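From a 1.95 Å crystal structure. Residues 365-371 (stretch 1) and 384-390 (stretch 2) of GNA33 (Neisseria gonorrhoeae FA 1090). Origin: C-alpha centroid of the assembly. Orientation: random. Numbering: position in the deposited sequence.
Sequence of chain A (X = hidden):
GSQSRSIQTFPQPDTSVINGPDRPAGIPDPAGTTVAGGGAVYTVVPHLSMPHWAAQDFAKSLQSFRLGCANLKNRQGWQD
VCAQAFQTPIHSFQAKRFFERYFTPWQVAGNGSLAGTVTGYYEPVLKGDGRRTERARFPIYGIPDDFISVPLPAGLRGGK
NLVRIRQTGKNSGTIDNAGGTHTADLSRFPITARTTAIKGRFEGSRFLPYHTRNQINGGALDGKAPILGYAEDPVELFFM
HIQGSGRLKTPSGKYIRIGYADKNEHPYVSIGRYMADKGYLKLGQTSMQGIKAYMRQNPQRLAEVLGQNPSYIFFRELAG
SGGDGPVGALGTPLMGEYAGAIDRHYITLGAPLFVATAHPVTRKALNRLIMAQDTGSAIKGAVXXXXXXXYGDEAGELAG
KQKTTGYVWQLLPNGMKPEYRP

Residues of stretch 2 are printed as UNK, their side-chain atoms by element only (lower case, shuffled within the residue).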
# COMPACT_ATOMS: atom_id res chain seq x y z
N ALA A 365 -10.56 -10.02 20.10
CA ALA A 365 -9.96 -8.69 20.18
C ALA A 365 -8.56 -8.66 19.55
O ALA A 365 -7.69 -9.48 19.90
CB ALA A 365 -9.92 -8.19 21.64
N LEU A 366 -8.38 -7.72 18.63
CA LEU A 366 -7.12 -7.54 17.92
C LEU A 366 -6.64 -6.13 18.25
O LEU A 366 -7.10 -5.19 17.63
CB LEU A 366 -7.34 -7.68 16.41
CG LEU A 366 -6.23 -8.17 15.47
CD1 LEU A 366 -6.06 -7.18 14.32
CD2 LEU A 366 -4.89 -8.47 16.15
N ASN A 367 -5.77 -6.00 19.25
CA ASN A 367 -5.25 -4.69 19.73
C ASN A 367 -3.74 -4.63 19.54
O ASN A 367 -2.98 -5.45 20.08
CB ASN A 367 -5.59 -4.43 21.22
CG ASN A 367 -7.09 -4.56 21.54
OD1 ASN A 367 -7.94 -4.08 20.82
ND2 ASN A 367 -7.38 -5.22 22.64
N ARG A 368 -3.28 -3.67 18.74
CA ARG A 368 -1.93 -3.69 18.23
C ARG A 368 -1.36 -2.29 18.10
O ARG A 368 -2.02 -1.42 17.55
CB ARG A 368 -1.92 -4.35 16.83
CG ARG A 368 -2.18 -5.86 16.81
CD ARG A 368 -0.86 -6.62 16.75
NE ARG A 368 -1.03 -8.01 17.14
CZ ARG A 368 -1.26 -9.03 16.31
NH1 ARG A 368 -1.35 -8.85 14.98
NH2 ARG A 368 -1.41 -10.26 16.82
N LEU A 369 -0.15 -2.08 18.59
CA LEU A 369 0.59 -0.87 18.21
C LEU A 369 1.31 -1.11 16.90
O LEU A 369 2.39 -1.73 16.88
CB LEU A 369 1.59 -0.43 19.29
CG LEU A 369 2.29 0.91 18.97
CD1 LEU A 369 1.25 2.01 18.87
CD2 LEU A 369 3.30 1.21 20.06
N ILE A 370 0.71 -0.61 15.82
CA ILE A 370 1.31 -0.66 14.47
C ILE A 370 1.95 0.67 14.10
O ILE A 370 1.86 1.61 14.84
CB ILE A 370 0.26 -1.09 13.41
CG1 ILE A 370 -0.77 0.01 13.16
CG2 ILE A 370 -0.41 -2.44 13.88
CD1 ILE A 370 -1.51 -0.08 11.85
N MET A 371 2.64 0.71 12.96
CA MET A 371 3.18 1.94 12.40
C MET A 371 2.44 2.31 11.12
O MET A 371 2.22 1.48 10.25
CB MET A 371 4.69 1.81 12.16
CG MET A 371 5.48 1.32 13.40
SD MET A 371 5.51 2.51 14.76
CE MET A 371 4.99 1.39 16.06
N UNK A 384 -9.49 5.18 9.86
CA UNK A 384 -9.50 4.32 8.67
C UNK A 384 -8.13 3.67 8.48
O UNK A 384 -7.16 4.36 8.18
c UNK A 384 -10.17 4.33 6.13
c UNK A 384 -9.93 5.13 7.43
n UNK A 384 -10.22 0.80 5.91
c UNK A 384 -10.83 1.38 4.87
n UNK A 384 -11.40 2.57 5.01
c UNK A 384 -11.36 3.37 6.22
n UNK A 384 -10.91 0.76 3.70
N UNK A 385 -8.06 2.35 8.66
CA UNK A 385 -6.77 1.62 8.56
C UNK A 385 -6.79 0.40 7.61
O UNK A 385 -7.62 -0.50 7.74
c UNK A 385 -4.86 0.45 9.85
c UNK A 385 -6.24 1.17 9.98
c UNK A 385 -6.14 2.37 10.94
N UNK A 386 -5.85 0.37 6.67
CA UNK A 386 -5.64 -0.86 5.91
C UNK A 386 -4.49 -1.59 6.61
O UNK A 386 -3.34 -1.13 6.64
c UNK A 386 -5.84 -1.65 3.50
o UNK A 386 -5.37 -1.68 2.35
c UNK A 386 -5.31 -0.58 4.45
o UNK A 386 -6.73 -2.44 3.86
N UNK A 387 -4.83 -2.71 7.21
CA UNK A 387 -3.95 -3.42 8.10
C UNK A 387 -3.06 -4.35 7.27
O UNK A 387 -3.58 -5.20 6.55
c UNK A 387 -3.76 -4.23 11.39
c UNK A 387 -3.00 -4.85 12.39
c UNK A 387 -4.03 -4.87 10.19
c UNK A 387 -4.81 -4.20 9.11
c UNK A 387 -2.53 -6.13 12.18
c UNK A 387 -2.80 -6.79 11.01
o UNK A 387 -1.82 -6.76 13.16
c UNK A 387 -3.55 -6.16 10.02
N UNK A 388 -1.74 -4.15 7.30
CA UNK A 388 -0.85 -4.96 6.48
C UNK A 388 -0.54 -6.30 7.16
O UNK A 388 0.07 -6.35 8.22
c UNK A 388 3.00 -6.60 3.62
c UNK A 388 0.44 -4.21 6.08
c UNK A 388 1.75 -6.24 3.15
c UNK A 388 3.42 -6.20 4.88
c UNK A 388 0.95 -5.45 3.94
c UNK A 388 1.36 -5.03 5.21
c UNK A 388 2.60 -5.43 5.67
N UNK A 389 -0.99 -7.38 6.52
CA UNK A 389 -0.86 -8.70 7.12
C UNK A 389 0.46 -9.44 6.86
O UNK A 389 0.77 -10.39 7.57
c UNK A 389 -3.24 -9.30 7.64
n UNK A 389 -5.25 -8.57 8.38
c UNK A 389 -5.17 -9.46 10.73
c UNK A 389 -2.06 -9.58 6.76
c UNK A 389 -3.11 -10.66 11.21
c UNK A 389 -4.69 -9.25 9.42
c UNK A 389 -3.41 -9.71 9.00
c UNK A 389 -2.62 -10.42 9.91
c UNK A 389 -4.38 -8.61 7.30
c UNK A 389 -4.37 -10.18 11.60
N UNK A 390 1.26 -8.97 5.91
CA UNK A 390 2.51 -9.63 5.57
C UNK A 390 2.41 -10.34 4.24
O UNK A 390 1.50 -10.07 3.45

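Position 384 carries seven side-chain atoms, four carbons and three nitrogens: three carbons in a row, a nitrogen, then a carbon bearing two more nitrogens. That terminal group is a guanidinium, and the residue is R384. It stays out of reach of stretch 1, and its NH1 and NH2 are hydrogen-bonded elsewhere in the structure, so a long, polar side chain suits a partly exposed place that this contact does not use.

Position 385 has three carbons, one of them bonded to CA and carrying the other two, and one of these outer carbons lies 3.9 Å from I370 CD1. Branching at the first carbon, with no heteroatom, identifies V385, and the touching carbon is CG1. Its CA-to-CB bond points toward stretch 1. The small, branched side chain is buried and meets another aliphatic group at van der Waals distance.

At position 386 there are two carbons and two oxygens, both oxygens on the second carbon. A carboxylate one carbon removed from CA makes this D386. Its CA-to-CB bond points away from stretch 1, and the side chain makes no contact with it; OD1 finds its hydrogen bond elsewhere. The charge is thus kept off the apolar side of the strand.

Position 387 shows one carbon leading to a six-carbon ring that bears a single oxygen, a phenol. Three residues of stretch 1, L366, R368 and I370, touch it. This is Y387, the residue most covered by the other stretch. Although its CA-to-CB bond points sideways, chi1 is t and the ring's end comes nearer. L366 CD1 sits over one face, 4.3 Å from CZ, while I370 CG2 packs 3.8 Å from CE1. At the ring's edge, R368 NH1 donates a hydrogen bond to OH, 2.8 Å away, with an N-H...O angle of 144°. A tyrosine suits the site because it offers carbon to the aliphatic residues and an acceptor oxygen to the arginine.

Position 388 also has one carbon followed by a six-carbon ring, but no oxygen, and is F388. The bond to CB points sideways and the end of the side chain leads away, making no contact. Its purely apolar ring fits a buried place outside this contact.

Position 389 has ten side-chain atoms: a carbon, then fused five- and six-membered rings containing one nitrogen. A carbon of the six-membered ring lies 4.3 Å from L366 CD1. The indole identifies W389, and that carbon is CZ2. The indole is wide enough to carry apolar carbon from a sideways CB to L366, while its NE1 is hydrogen-bonded elsewhere.

Position 390 has no side-chain atoms and is G390. Its phi/psi of 107/-162 would jam a CB against the preceding carbonyl oxygen, which calls for glycine.

The strands cross almost at right angles, their axes 9.1 Å apart at closest approach, so side chains alone bridge the gap. L366, R368 and I370, alternate residues of one strand, converge on Y387; V385 and W389 extend the apolar packing, and one hydrogen bond anchors the phenol.

Stretch 2, residues 384-390: RVDYFWG
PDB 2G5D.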